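Nitrate transport protein (Xanthomonas axonopodis pv. citri, PDB 3KSX) probably binds alkanesulfonates in the periplasm and passes them to an ABC importer, and is captured here holding the buffer molecule MOPS. Local coordinates at residues F92-A95 against D99-Y102; G240-D245 against R266-R271; A127-K132 against R148-S153. All coordinates share one frame; numbering follows the deposited sequence.

Contact 1: residues F92-A95 against D99-Y102; sequences FAQA and DLLY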
loop_
_atom_site.group_PDB
_atom_site.type_symbol
_atom_site.label_atom_id
_atom_site.label_comp_id
_atom_site.label_asym_id
_atom_site.label_seq_id
_atom_site.Cartn_x
_atom_site.Cartn_y
_atom_site.Cartn_z
ATOM N N PHE A 92 1.370 -12.237 2.805
ATOM C CA PHE A 92 0.245 -12.974 3.404
ATOM C C PHE A 92 -0.449 -13.802 2.366
ATOM O O PHE A 92 -0.847 -14.868 2.671
ATOM C CB PHE A 92 -0.763 -12.015 4.089
ATOM C CG PHE A 92 -0.414 -11.695 5.512
ATOM C CD1 PHE A 92 0.760 -10.996 5.818
ATOM C CD2 PHE A 92 -1.260 -12.050 6.569
ATOM C CE1 PHE A 92 1.106 -10.719 7.160
ATOM C CE2 PHE A 92 -0.907 -11.731 7.937
ATOM C CZ PHE A 92 0.269 -11.086 8.208
ATOM N N ALA A 93 -0.659 -13.298 1.146
ATOM C CA ALA A 93 -1.253 -14.110 0.058
ATOM C C ALA A 93 -0.458 -15.364 -0.331
ATOM O O ALA A 93 -1.052 -16.439 -0.407
ATOM C CB ALA A 93 -1.505 -13.230 -1.171
ATOM N N GLN A 94 0.876 -15.238 -0.534
ATOM C CA GLN A 94 1.798 -16.389 -0.718
ATOM C C GLN A 94 1.704 -17.383 0.423
ATOM O O GLN A 94 1.592 -18.617 0.185
ATOM C CB GLN A 94 3.221 -15.865 -0.799
ATOM C CG GLN A 94 3.571 -15.205 -2.141
ATOM C CD GLN A 94 5.054 -14.870 -2.252
ATOM O OE1 GLN A 94 5.489 -13.862 -1.758
ATOM N NE2 GLN A 94 5.843 -15.766 -2.911
ATOM N N ALA A 95 1.751 -16.919 1.665
ATOM C CA ALA A 95 1.592 -17.814 2.813
ATOM C C ALA A 95 0.317 -18.652 2.799
ATOM O O ALA A 95 0.286 -19.787 3.328
ATOM C CB ALA A 95 1.692 -17.041 4.097
ATOM N N ASP A 99 -0.722 -17.996 -6.053
ATOM C CA ASP A 99 0.299 -18.203 -7.074
ATOM C C ASP A 99 0.515 -16.936 -7.879
ATOM O O ASP A 99 0.325 -16.895 -9.118
ATOM C CB ASP A 99 -0.145 -19.314 -8.036
ATOM C CG ASP A 99 1.014 -19.876 -8.868
ATOM O OD1 ASP A 99 2.179 -19.662 -8.487
ATOM O OD2 ASP A 99 0.753 -20.530 -9.918
ATOM N N LEU A 100 0.878 -15.892 -7.175
ATOM C CA LEU A 100 1.025 -14.591 -7.783
ATOM C C LEU A 100 2.434 -14.375 -8.277
ATOM O O LEU A 100 3.350 -15.090 -7.864
ATOM C CB LEU A 100 0.649 -13.551 -6.702
ATOM C CG LEU A 100 1.400 -13.625 -5.369
ATOM C CD1 LEU A 100 2.700 -12.808 -5.529
ATOM C CD2 LEU A 100 0.527 -12.844 -4.364
ATOM N N LEU A 101 2.626 -13.346 -9.122
ATOM C CA LEU A 101 3.930 -12.893 -9.454
ATOM C C LEU A 101 4.098 -11.436 -8.980
ATOM O O LEU A 101 3.127 -10.698 -8.999
ATOM C CB LEU A 101 4.086 -12.943 -11.001
ATOM C CG LEU A 101 4.237 -14.313 -11.628
ATOM C CD1 LEU A 101 4.239 -14.092 -13.176
ATOM C CD2 LEU A 101 5.514 -15.055 -11.160
ATOM N N TYR A 102 5.324 -11.045 -8.612
ATOM C CA TYR A 102 5.694 -9.629 -8.405
ATOM C C TYR A 102 6.175 -9.176 -9.756
ATOM O O TYR A 102 7.131 -9.746 -10.238
ATOM C CB TYR A 102 6.874 -9.566 -7.433
ATOM C CG TYR A 102 6.569 -9.985 -6.017
ATOM C CD1 TYR A 102 6.511 -11.349 -5.662
ATOM C CD2 TYR A 102 6.386 -9.031 -5.033
ATOM C CE1 TYR A 102 6.284 -11.762 -4.281
ATOM C CE2 TYR A 102 6.166 -9.396 -3.695
ATOM C CZ TYR A 102 6.071 -10.743 -3.328
ATOM O OH TYR A 102 5.870 -11.101 -1.975
#
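The Tyr102 ring takes Gln94 OE1 at its edge, in the ring plane, on the side of CE1 and OH. The amide of Gln94 is turned well away from that plane, with 72° between the two. Across this edge Tyr102 OH donates a hydrogen bond of 2.8 Å to Gln94 OE1. The C=O...O angle is 148°, and the donor sits 32° out of the carbonyl plane. Gln94 CG lies anti to the carbonyl carbon, and CD lies anti to CA; this extended start carries the amide from helix 88-95 out to the phenol. Phe213 packs edge-to-face with the tyrosine ring. Beside the polar pair, Ala93 CB meets Leu100 CD2 at 3.8 Å. The Gln94 CG methylene passes Leu100 CG at 4.2 Å, the two side chains crossing nearly at right angles. Leu72 of helix 68-76 touches both Ala93 and Leu100. The contact thus joins a helix to strand 100-106 of the mixed sheet, the next strand in the chain. Tyr102 OH also hydrogen-bonds Gln287 NE2, and Gln94 NE2 makes a weak bond to Leu305 O. Gln94 and Gln287 thus hold the buried phenol oxygen in place, and the tyrosine and Leu305 bonds probably orient the Gln94 amide.

Contact 2: residues G240-D245 against R266-R271; sequences GLLERD and RTLAHR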
loop_
_atom_site.group_PDB
_atom_site.type_symbol
_atom_site.label_atom_id
_atom_site.label_comp_id
_atom_site.label_asym_id
_atom_site.label_seq_id
_atom_site.Cartn_x
_atom_site.Cartn_y
_atom_site.Cartn_z
ATOM N N GLY A 240 4.691 10.453 -12.184
ATOM C CA GLY A 240 5.381 11.698 -12.506
ATOM C C GLY A 240 4.425 12.859 -12.450
ATOM O O GLY A 240 4.818 13.946 -12.113
ATOM N N LEU A 241 3.154 12.619 -12.757
ATOM C CA LEU A 241 2.101 13.650 -12.614
ATOM C C LEU A 241 2.076 14.472 -11.315
ATOM O O LEU A 241 1.769 15.673 -11.308
ATOM C CB LEU A 241 0.727 12.997 -12.796
ATOM C CG LEU A 241 0.449 12.596 -14.251
ATOM C CD1 LEU A 241 -1.002 12.236 -14.485
ATOM C CD2 LEU A 241 0.909 13.739 -15.183
ATOM N N LEU A 242 2.340 13.809 -10.206
ATOM C CA LEU A 242 2.372 14.469 -8.900
ATOM C C LEU A 242 3.452 15.539 -8.762
ATOM O O LEU A 242 3.320 16.446 -7.928
ATOM C CB LEU A 242 2.565 13.420 -7.795
ATOM C CG LEU A 242 1.548 12.286 -7.674
ATOM C CD1 LEU A 242 2.091 11.208 -6.710
ATOM C CD2 LEU A 242 0.201 12.822 -7.276
ATOM N N GLU A 243 4.536 15.396 -9.536
ATOM C CA GLU A 243 5.585 16.429 -9.654
ATOM C C GLU A 243 5.414 17.323 -10.906
ATOM O O GLU A 243 5.266 18.551 -10.776
ATOM C CB GLU A 243 6.969 15.771 -9.677
ATOM C CG GLU A 243 7.385 15.185 -8.337
ATOM C CD GLU A 243 8.101 16.195 -7.412
ATOM O OE1 GLU A 243 7.975 17.449 -7.620
ATOM O OE2 GLU A 243 8.792 15.709 -6.463
ATOM N N ARG A 244 5.435 16.708 -12.099
ATOM C CA ARG A 244 5.283 17.474 -13.386
ATOM C C ARG A 244 3.985 18.278 -13.528
ATOM O O ARG A 244 3.926 19.256 -14.305
ATOM C CB ARG A 244 5.524 16.583 -14.630
ATOM C CG ARG A 244 4.593 15.374 -14.853
ATOM C CD ARG A 244 4.801 14.787 -16.280
ATOM N NE ARG A 244 4.703 13.328 -16.338
ATOM C CZ ARG A 244 5.661 12.483 -15.928
ATOM N NH1 ARG A 244 6.809 12.930 -15.393
ATOM N NH2 ARG A 244 5.479 11.173 -16.038
ATOM N N ASP A 245 2.956 17.895 -12.771
ATOM C CA ASP A 245 1.617 18.557 -12.852
ATOM C C ASP A 245 1.069 18.816 -11.461
ATOM O O ASP A 245 -0.065 18.421 -11.147
ATOM C CB ASP A 245 0.608 17.725 -13.682
ATOM C CG ASP A 245 -0.681 18.506 -14.014
ATOM O OD1 ASP A 245 -0.606 19.745 -14.039
ATOM O OD2 ASP A 245 -1.784 17.905 -14.255
ATOM N N ARG A 266 -0.668 18.252 1.476
ATOM C CA ARG A 266 0.113 17.620 2.551
ATOM C C ARG A 266 0.513 16.221 2.134
ATOM O O ARG A 266 1.671 15.852 2.290
ATOM C CB ARG A 266 -0.691 17.612 3.886
ATOM C CG ARG A 266 0.188 17.624 5.156
ATOM C CD ARG A 266 0.686 19.058 5.573
ATOM N NE ARG A 266 0.990 19.932 4.424
ATOM C CZ ARG A 266 2.206 20.202 3.928
ATOM N NH1 ARG A 266 3.317 19.687 4.462
ATOM N NH2 ARG A 266 2.302 21.016 2.873
ATOM N N THR A 267 -0.408 15.465 1.523
ATOM C CA THR A 267 -0.060 14.089 1.121
ATOM C C THR A 267 1.083 14.063 0.064
ATOM O O THR A 267 1.938 13.143 0.075
ATOM C CB THR A 267 -1.249 13.216 0.682
ATOM O OG1 THR A 267 -1.652 13.580 -0.647
ATOM C CG2 THR A 267 -2.477 13.253 1.651
ATOM N N LEU A 268 1.125 15.076 -0.824
ATOM C CA LEU A 268 2.250 15.222 -1.808
ATOM C C LEU A 268 3.586 15.657 -1.215
ATOM O O LEU A 268 4.671 15.204 -1.661
ATOM C CB LEU A 268 1.878 16.154 -2.975
ATOM C CG LEU A 268 0.548 15.879 -3.700
ATOM C CD1 LEU A 268 0.487 16.693 -4.999
ATOM C CD2 LEU A 268 0.334 14.392 -3.968
ATOM N N ALA A 269 3.509 16.489 -0.179
ATOM C CA ALA A 269 4.691 16.839 0.610
ATOM C C ALA A 269 5.348 15.628 1.255
ATOM O O ALA A 269 6.545 15.655 1.495
ATOM C CB ALA A 269 4.353 17.845 1.654
ATOM N N HIS A 270 4.565 14.578 1.546
ATOM C CA HIS A 270 5.084 13.346 2.181
ATOM C C HIS A 270 5.687 12.304 1.265
ATOM O O HIS A 270 6.167 11.273 1.756
ATOM C CB HIS A 270 3.987 12.613 2.956
ATOM C CG HIS A 270 3.373 13.425 4.040
ATOM N ND1 HIS A 270 2.050 13.308 4.400
ATOM C CD2 HIS A 270 3.895 14.409 4.808
ATOM C CE1 HIS A 270 1.793 14.153 5.380
ATOM N NE2 HIS A 270 2.893 14.839 5.644
ATOM N N ARG A 271 5.582 12.507 -0.044
ATOM C CA ARG A 271 6.021 11.490 -0.972
ATOM C C ARG A 271 7.174 11.967 -1.809
ATOM O O ARG A 271 6.973 12.912 -2.578
ATOM C CB ARG A 271 4.913 11.176 -1.970
ATOM C CG ARG A 271 3.719 10.488 -1.409
ATOM C CD ARG A 271 2.728 10.354 -2.525
ATOM N NE ARG A 271 3.307 9.622 -3.641
ATOM C CZ ARG A 271 3.295 8.297 -3.712
ATOM N NH1 ARG A 271 2.731 7.565 -2.727
ATOM N NH2 ARG A 271 3.850 7.702 -4.757
#
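Leu242 carries the apolar contact between the end of helix 225-244 and helix 261-269. Its CD2 methyl meets Leu268 CD2 at 3.7 Å, methyl against methyl. The two leucine side chains cross at about a right angle. Leu268 CD1 also comes to 4.1 Å from Leu242 O, a loose contact. In both leucines the bond from CA to CB points toward the other helix. Around them, Ser40 and Leu44 of helix 40-48 touch Leu242. Helix 246-257 supplies Leu253 against Leu242 and Ile250 against Leu268.

The other branch of Leu242 meets a charged group. CD1 lies 3.7 Å from Arg271 NE, approaching the guanidinium obliquely. The arginine chain is extended to CD and then bends at chi3 (58°), which folds the guanidinium back beside the leucine. This is a van der Waals contact. Arg271 NH2 also forms a long, weak ion pair with Asp239 OD1.

No hydrogen bond joins the two segments. Within them, Gly240 O accepts from Glu243 N at 3.0 Å and from Arg244 N at 2.8 Å, in the last turn of a helix that is kinked here. After helix 261-269, Arg271 N bonds to Leu268 O at 3.3 Å, which links the two residues that touch Leu242.

The Arg271 side chain comes to about 4 Å from the bound MOPS. Leucine packing between helices therefore adjoins the pocket of a two-domain periplasmic binding protein, in which the ligand is held in the cleft between the lobes.

Contact 3: residues A127-K132 against R148-S153; sequences ADLKGK and RVLAKS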
loop_
_atom_site.group_PDB
_atom_site.type_symbol
_atom_site.label_atom_id
_atom_site.label_comp_id
_atom_site.label_asym_id
_atom_site.label_seq_id
_atom_site.Cartn_x
_atom_site.Cartn_y
_atom_site.Cartn_z
ATOM N N ALA A 127 6.848 3.777 23.533
ATOM C CA ALA A 127 6.788 2.924 24.701
ATOM C C ALA A 127 5.453 2.966 25.361
ATOM O O ALA A 127 4.981 1.943 25.925
ATOM C CB ALA A 127 7.909 3.284 25.712
ATOM N N ASP A 128 4.779 4.107 25.233
ATOM C CA ASP A 128 3.449 4.278 25.816
ATOM C C ASP A 128 2.357 3.382 25.183
ATOM O O ASP A 128 1.262 3.217 25.739
ATOM C CB ASP A 128 3.023 5.727 25.632
ATOM C CG ASP A 128 3.730 6.692 26.550
ATOM O OD1 ASP A 128 4.256 6.287 27.620
ATOM O OD2 ASP A 128 3.704 7.895 26.197
ATOM N N LEU A 129 2.626 2.791 24.023
ATOM C CA LEU A 129 1.709 1.803 23.375
ATOM C C LEU A 129 1.637 0.433 24.068
ATOM O O LEU A 129 0.700 -0.310 23.823
ATOM C CB LEU A 129 2.070 1.573 21.888
ATOM C CG LEU A 129 2.096 2.831 20.992
ATOM C CD1 LEU A 129 2.694 2.544 19.647
ATOM C CD2 LEU A 129 0.736 3.339 20.705
ATOM N N LYS A 130 2.557 0.112 24.970
ATOM C CA LYS A 130 2.437 -1.180 25.660
ATOM C C LYS A 130 1.031 -1.265 26.259
ATOM O O LYS A 130 0.546 -0.338 26.973
ATOM C CB LYS A 130 3.487 -1.345 26.775
ATOM C CG LYS A 130 3.344 -2.677 27.559
ATOM C CD LYS A 130 4.351 -2.699 28.732
ATOM C CE LYS A 130 4.256 -3.971 29.606
ATOM N NZ LYS A 130 2.893 -4.609 29.688
ATOM N N GLY A 131 0.368 -2.384 25.988
ATOM C CA GLY A 131 -0.925 -2.658 26.586
ATOM C C GLY A 131 -2.115 -1.959 25.984
ATOM O O GLY A 131 -3.262 -2.115 26.486
ATOM N N LYS A 132 -1.917 -1.292 24.853
ATOM C CA LYS A 132 -2.973 -0.506 24.224
ATOM C C LYS A 132 -3.582 -1.216 22.985
ATOM O O LYS A 132 -2.948 -2.084 22.386
ATOM C CB LYS A 132 -2.437 0.848 23.794
ATOM C CG LYS A 132 -1.767 1.663 24.869
ATOM C CD LYS A 132 -2.723 2.119 25.885
ATOM C CE LYS A 132 -1.936 2.996 26.825
ATOM N NZ LYS A 132 -2.259 2.687 28.213
ATOM N N ARG A 148 7.881 -3.054 13.323
ATOM C CA ARG A 148 9.232 -2.568 13.301
ATOM C C ARG A 148 9.390 -1.395 14.296
ATOM O O ARG A 148 10.425 -1.284 14.961
ATOM C CB ARG A 148 9.604 -2.027 11.904
ATOM C CG ARG A 148 9.651 -3.060 10.686
ATOM C CD ARG A 148 10.821 -4.029 10.649
ATOM N NE ARG A 148 12.048 -3.320 11.022
ATOM C CZ ARG A 148 12.742 -2.508 10.213
ATOM N NH1 ARG A 148 12.340 -2.310 8.950
ATOM N NH2 ARG A 148 13.788 -1.863 10.701
ATOM N N VAL A 149 8.367 -0.564 14.446
ATOM C CA VAL A 149 8.439 0.577 15.388
ATOM C C VAL A 149 8.441 0.064 16.830
ATOM O O VAL A 149 9.277 0.476 17.638
ATOM C CB VAL A 149 7.297 1.583 15.096
ATOM C CG1 VAL A 149 7.116 2.606 16.185
ATOM C CG2 VAL A 149 7.589 2.331 13.833
ATOM N N LEU A 150 7.515 -0.824 17.141
ATOM C CA LEU A 150 7.400 -1.430 18.455
ATOM C C LEU A 150 8.730 -2.087 18.830
ATOM O O LEU A 150 9.253 -1.916 19.942
ATOM C CB LEU A 150 6.265 -2.439 18.475
ATOM C CG LEU A 150 4.823 -1.836 18.425
ATOM C CD1 LEU A 150 3.851 -2.967 18.394
ATOM C CD2 LEU A 150 4.604 -0.956 19.636
ATOM N N ALA A 151 9.332 -2.794 17.872
ATOM C CA ALA A 151 10.560 -3.528 18.236
ATOM C C ALA A 151 11.727 -2.609 18.675
ATOM O O ALA A 151 12.617 -3.048 19.452
ATOM C CB ALA A 151 10.976 -4.422 17.129
ATOM N N LYS A 152 11.762 -1.392 18.157
ATOM C CA LYS A 152 12.752 -0.426 18.557
ATOM C C LYS A 152 12.621 0.004 20.021
ATOM O O LYS A 152 13.611 0.466 20.605
ATOM C CB LYS A 152 12.770 0.782 17.607
ATOM C CG LYS A 152 13.406 0.546 16.236
ATOM C CD LYS A 152 13.410 1.852 15.453
ATOM C CE LYS A 152 14.443 1.901 14.329
ATOM N NZ LYS A 152 15.390 0.734 14.281
ATOM N N SER A 153 11.434 -0.135 20.620
ATOM C CA SER A 153 11.189 0.193 22.024
ATOM C C SER A 153 11.046 -1.078 22.844
ATOM O O SER A 153 10.572 -1.070 23.992
ATOM C CB SER A 153 9.938 1.045 22.144
ATOM O OG SER A 153 10.233 2.299 21.558
HETATM O O HOH W 1 9.637 5.112 23.300
#
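Leu129 and Leu150 both set CG anti to the carbonyl carbon (chi1 -56° and -72°), and this rotation brings their branched ends together. Leu129 CD1 meets Leu150 CD2 at 4.0 Å, and the two side chains cross nearly at right angles. Leu201 of strand 198-203 also touches Leu129. Ser153 has the same kind of first torsion (chi1 -68°), which turns OG toward Ala127. The backbone N of Ala127 is 4.2 Å from Ser153 OG, too far for a direct hydrogen bond. One water bridges the two. It accepts from Ala127 N at 3.1 Å and has a weak bond to Ser153 OG at 3.4 Å.

The 127-132 segment runs through a 3-10 turn and then a type II beta turn from Leu129 to Lys132, closed by Lys132 N to Leu129 O at 3.0 Å. Gly131 holds the positive phi of that turn. Beyond it begins strand 133-136, so the contact joins the approach to this strand with the end of helix 141-152. At that end Ser153 N bonds Leu150 O at 2.9 Å. The cross-contact chemistry is thus divided: a buried methyl pair makes the direct apolar touch, while the more exposed polar edge is joined through a water.

The three contacts lie well apart, with centres 29 to 31 Å from one another, and none touches another. Contact 2 is buried, while contacts 1 and 3 are partly buried, and contact 3 lies farthest from the chain centre. They hold different elements: a helix against a strand in contact 1, two helices in contact 2, and a turn-rich loop against a helix end in contact 3. Contacts 1 and 3 belong to regions built on different mixed sheets. Leucine methyls appear in all three. The polar part changes: a direct side-chain hydrogen bond in contact 1, an arginine near the ligand in contact 2, a water bridge in contact 3.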